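Local coordinates for protein Myo-inositol 2-dehydrogenase (Thermotoga maritima, PDB 3EZY) that catalyses the NAD(+)-dependent oxidation of myo-inositol to scyllo-inosose, probably as a step in myo-inositol degradation, at residues I117-R128 / Y281-F292. Numbering follows the deposited sequence.
Sequences ILFTGFNRRFDR and YRDSYLEELKTF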
# COMPACT_ATOMS: atom_id res chain seq x y z
N ILE A 117 -17.55 40.59 -5.02
CA ILE A 117 -16.94 39.29 -5.32
C ILE A 117 -17.90 38.39 -6.09
O ILE A 117 -19.08 38.30 -5.75
CB ILE A 117 -16.58 38.59 -3.98
CG1 ILE A 117 -15.46 39.34 -3.29
CG2 ILE A 117 -16.16 37.17 -4.16
CD1 ILE A 117 -15.25 38.84 -1.86
N LEU A 118 -17.36 37.72 -7.10
CA LEU A 118 -17.99 36.58 -7.75
C LEU A 118 -17.07 35.36 -7.55
O LEU A 118 -15.98 35.32 -8.10
CB LEU A 118 -18.24 36.83 -9.25
CG LEU A 118 -18.79 35.61 -10.03
CD1 LEU A 118 -20.03 35.02 -9.33
CD2 LEU A 118 -19.13 35.99 -11.49
N PHE A 119 -17.51 34.42 -6.74
CA PHE A 119 -16.72 33.22 -6.39
C PHE A 119 -17.40 32.02 -7.05
O PHE A 119 -18.58 31.81 -6.85
CB PHE A 119 -16.76 33.06 -4.86
CG PHE A 119 -15.79 32.01 -4.29
CD1 PHE A 119 -14.76 32.40 -3.45
CD2 PHE A 119 -15.94 30.66 -4.59
CE1 PHE A 119 -13.88 31.48 -2.88
CE2 PHE A 119 -15.05 29.72 -4.05
CZ PHE A 119 -14.02 30.14 -3.20
N THR A 120 -16.66 31.24 -7.82
CA THR A 120 -17.20 30.11 -8.53
C THR A 120 -17.00 28.87 -7.68
O THR A 120 -15.90 28.65 -7.17
CB THR A 120 -16.47 29.88 -9.87
OG1 THR A 120 -16.73 30.99 -10.72
CG2 THR A 120 -17.01 28.60 -10.58
N GLY A 121 -18.04 28.06 -7.55
CA GLY A 121 -18.02 26.94 -6.62
C GLY A 121 -17.31 25.69 -7.15
O GLY A 121 -17.96 24.64 -7.28
N PHE A 122 -16.02 25.80 -7.47
CA PHE A 122 -15.22 24.58 -7.78
C PHE A 122 -14.68 23.98 -6.48
O PHE A 122 -13.57 24.28 -6.06
CB PHE A 122 -14.12 24.89 -8.79
CG PHE A 122 -14.65 25.08 -10.18
CD1 PHE A 122 -15.58 24.18 -10.72
CD2 PHE A 122 -14.23 26.14 -10.96
CE1 PHE A 122 -16.05 24.34 -12.01
CE2 PHE A 122 -14.66 26.29 -12.27
CZ PHE A 122 -15.61 25.42 -12.79
N ASN A 123 -15.52 23.22 -5.79
CA ASN A 123 -15.18 22.73 -4.46
C ASN A 123 -13.97 21.79 -4.40
O ASN A 123 -13.32 21.69 -3.39
CB ASN A 123 -16.39 22.03 -3.79
CG ASN A 123 -16.85 20.81 -4.58
OD1 ASN A 123 -17.32 20.94 -5.71
ND2 ASN A 123 -16.71 19.61 -3.99
N ARG A 124 -13.69 21.05 -5.47
CA ARG A 124 -12.58 20.10 -5.39
C ARG A 124 -11.23 20.79 -5.23
O ARG A 124 -10.27 20.12 -4.86
CB ARG A 124 -12.55 19.12 -6.59
CG ARG A 124 -13.92 18.45 -6.84
CD ARG A 124 -13.87 17.34 -7.89
NE ARG A 124 -15.25 16.87 -8.19
CZ ARG A 124 -15.60 16.22 -9.30
NH1 ARG A 124 -14.66 15.91 -10.20
NH2 ARG A 124 -16.87 15.85 -9.51
N ARG A 125 -11.12 22.09 -5.53
CA ARG A 125 -9.82 22.75 -5.21
C ARG A 125 -9.56 22.72 -3.72
O ARG A 125 -8.45 23.00 -3.32
CB ARG A 125 -9.78 24.22 -5.59
CG ARG A 125 -9.91 24.46 -7.09
CD ARG A 125 -9.50 25.88 -7.42
NE ARG A 125 -9.66 26.19 -8.84
CZ ARG A 125 -9.11 27.25 -9.40
NH1 ARG A 125 -8.45 28.09 -8.63
NH2 ARG A 125 -9.24 27.50 -10.71
N PHE A 126 -10.60 22.44 -2.90
CA PHE A 126 -10.44 22.53 -1.47
C PHE A 126 -10.46 21.17 -0.82
O PHE A 126 -10.55 21.10 0.39
CB PHE A 126 -11.53 23.46 -0.84
CG PHE A 126 -11.51 24.87 -1.43
CD1 PHE A 126 -10.67 25.84 -0.91
CD2 PHE A 126 -12.28 25.17 -2.56
CE1 PHE A 126 -10.62 27.12 -1.46
CE2 PHE A 126 -12.24 26.45 -3.13
CZ PHE A 126 -11.41 27.43 -2.57
N ASP A 127 -10.49 20.10 -1.63
CA ASP A 127 -10.22 18.72 -1.17
C ASP A 127 -8.81 18.65 -0.56
O ASP A 127 -7.82 19.06 -1.18
CB ASP A 127 -10.37 17.76 -2.38
CG ASP A 127 -10.01 16.30 -2.06
OD1 ASP A 127 -8.82 16.00 -1.80
OD2 ASP A 127 -10.91 15.43 -2.12
N ARG A 128 -8.68 18.18 0.69
CA ARG A 128 -7.37 18.25 1.32
C ARG A 128 -6.27 17.51 0.53
O ARG A 128 -5.12 17.96 0.56
CB ARG A 128 -7.39 17.74 2.77
CG ARG A 128 -7.77 16.28 2.87
CD ARG A 128 -8.18 15.86 4.29
NE ARG A 128 -7.02 15.57 5.13
CZ ARG A 128 -6.54 16.38 6.07
NH1 ARG A 128 -5.47 16.00 6.78
NH2 ARG A 128 -7.13 17.56 6.31
N TYR A 281 -17.75 14.53 -0.03
CA TYR A 281 -17.55 15.94 -0.39
C TYR A 281 -17.68 16.95 0.73
O TYR A 281 -17.37 18.15 0.55
CB TYR A 281 -18.54 16.33 -1.50
CG TYR A 281 -18.22 15.80 -2.91
CD1 TYR A 281 -19.15 15.05 -3.60
CD2 TYR A 281 -16.99 16.08 -3.54
CE1 TYR A 281 -18.90 14.60 -4.88
CE2 TYR A 281 -16.72 15.64 -4.81
CZ TYR A 281 -17.69 14.90 -5.49
OH TYR A 281 -17.44 14.44 -6.74
N ARG A 282 -18.20 16.52 1.86
CA ARG A 282 -18.56 17.48 2.90
C ARG A 282 -17.41 18.37 3.36
O ARG A 282 -17.60 19.60 3.54
CB ARG A 282 -19.18 16.74 4.10
CG ARG A 282 -19.12 17.50 5.42
CD ARG A 282 -20.27 18.44 5.59
NE ARG A 282 -21.53 17.76 5.96
CZ ARG A 282 -22.73 18.37 6.00
NH1 ARG A 282 -22.85 19.66 5.69
NH2 ARG A 282 -23.82 17.68 6.33
N ASP A 283 -16.23 17.79 3.57
CA ASP A 283 -15.10 18.60 4.03
C ASP A 283 -14.63 19.61 2.99
O ASP A 283 -14.23 20.71 3.35
CB ASP A 283 -13.90 17.75 4.46
CG ASP A 283 -12.76 18.61 5.00
OD1 ASP A 283 -13.02 19.42 5.94
OD2 ASP A 283 -11.61 18.50 4.48
N SER A 284 -14.66 19.24 1.71
CA SER A 284 -14.26 20.19 0.64
C SER A 284 -15.26 21.35 0.56
O SER A 284 -14.88 22.49 0.37
CB SER A 284 -14.13 19.49 -0.73
OG SER A 284 -15.39 19.12 -1.26
N TYR A 285 -16.56 21.07 0.74
CA TYR A 285 -17.50 22.19 0.78
C TYR A 285 -17.30 23.09 2.00
O TYR A 285 -17.40 24.34 1.92
CB TYR A 285 -18.95 21.68 0.74
CG TYR A 285 -19.37 21.17 -0.61
CD1 TYR A 285 -19.36 22.01 -1.72
CD2 TYR A 285 -19.84 19.88 -0.76
CE1 TYR A 285 -19.77 21.56 -2.98
CE2 TYR A 285 -20.26 19.40 -2.00
CZ TYR A 285 -20.24 20.26 -3.10
OH TYR A 285 -20.63 19.77 -4.32
N LEU A 286 -17.05 22.48 3.16
CA LEU A 286 -16.85 23.28 4.35
C LEU A 286 -15.66 24.22 4.12
O LEU A 286 -15.73 25.41 4.43
CB LEU A 286 -16.52 22.37 5.53
CG LEU A 286 -16.12 23.16 6.77
CD1 LEU A 286 -17.33 23.98 7.34
CD2 LEU A 286 -15.53 22.23 7.86
N GLU A 287 -14.57 23.67 3.60
CA GLU A 287 -13.35 24.48 3.43
C GLU A 287 -13.48 25.55 2.34
O GLU A 287 -12.90 26.67 2.44
CB GLU A 287 -12.20 23.56 3.07
CG GLU A 287 -10.86 24.28 2.92
CD GLU A 287 -10.21 24.62 4.28
OE1 GLU A 287 -10.80 24.31 5.37
OE2 GLU A 287 -9.10 25.21 4.23
N GLU A 288 -14.21 25.20 1.28
CA GLU A 288 -14.53 26.16 0.21
C GLU A 288 -15.30 27.38 0.76
O GLU A 288 -15.02 28.53 0.43
CB GLU A 288 -15.37 25.47 -0.86
CG GLU A 288 -15.75 26.42 -1.98
CD GLU A 288 -16.61 25.77 -2.98
OE1 GLU A 288 -17.59 25.10 -2.60
OE2 GLU A 288 -16.31 25.92 -4.17
N LEU A 289 -16.29 27.11 1.59
CA LEU A 289 -17.16 28.16 2.15
C LEU A 289 -16.42 29.05 3.17
O LEU A 289 -16.58 30.29 3.16
CB LEU A 289 -18.41 27.55 2.77
CG LEU A 289 -19.39 28.52 3.48
CD1 LEU A 289 -19.66 29.65 2.56
CD2 LEU A 289 -20.72 27.86 3.83
N LYS A 290 -15.61 28.44 4.04
CA LYS A 290 -14.78 29.25 4.93
C LYS A 290 -13.90 30.22 4.12
O LYS A 290 -13.61 31.33 4.57
CB LYS A 290 -13.88 28.36 5.81
CG LYS A 290 -14.63 27.43 6.73
CD LYS A 290 -13.61 26.76 7.69
CE LYS A 290 -14.30 25.76 8.65
NZ LYS A 290 -13.30 24.68 9.09
N THR A 291 -13.45 29.77 2.94
CA THR A 291 -12.55 30.58 2.12
C THR A 291 -13.30 31.77 1.52
O THR A 291 -12.79 32.90 1.54
CB THR A 291 -11.86 29.77 0.98
OG1 THR A 291 -11.17 28.65 1.55
CG2 THR A 291 -10.85 30.63 0.20
N PHE A 292 -14.48 31.50 0.98
CA PHE A 292 -15.39 32.54 0.50
C PHE A 292 -15.65 33.63 1.58
O PHE A 292 -15.60 34.83 1.30
CB PHE A 292 -16.74 31.93 0.05
CG PHE A 292 -17.77 32.99 -0.35
CD1 PHE A 292 -17.53 33.82 -1.43
CD2 PHE A 292 -18.95 33.16 0.37
CE1 PHE A 292 -18.43 34.79 -1.82
CE2 PHE A 292 -19.89 34.13 -0.01
CZ PHE A 292 -19.62 34.95 -1.11
O HOH W 1 -20.17 21.68 -6.37
O HOH W 2 -11.29 17.28 1.77
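Strand 118-121, which carries F119 against F292 at the edge of the Rossmann sheet, runs antiparallel to the 281-292 part of helix 277-298; the two axes come within 10.4 Å, their N-to-C directions 175° apart. Inverse gamma turns centred on G121 and F122 and a 3-10 segment at 123-126 then bring the chain in, from 7.1 Å between the CA atoms of F119 and F292 to 4.7 Å between those of D127 and S284. F292 turns its ring edge toward the face of F119, centroids 5.7 Å apart, and I117 CG2 meets the F292 rim. F126 lies flat on the helix, E288 CA over its face 3.8 Å from the centroid and T291 OG1 near CE1. With this ring cut back to an alanine, E288 and T291 would probably lose their aromatic cover and a gap would open. E288, CG anti to the backbone N (chi1 179°), extends past F126, putting OE2 3.2 Å from G121 C. The N123 amide stacks on the Y285 ring, planes 16° apart, while ND2 donates in the amide plane to S284 OG at 3.1 Å. Water bridges N123 OD1 to Y285 OH. Together these probably fix the buried amide's rotation, tying the chain after the edge strand to a helix that also packs on helix 12-20.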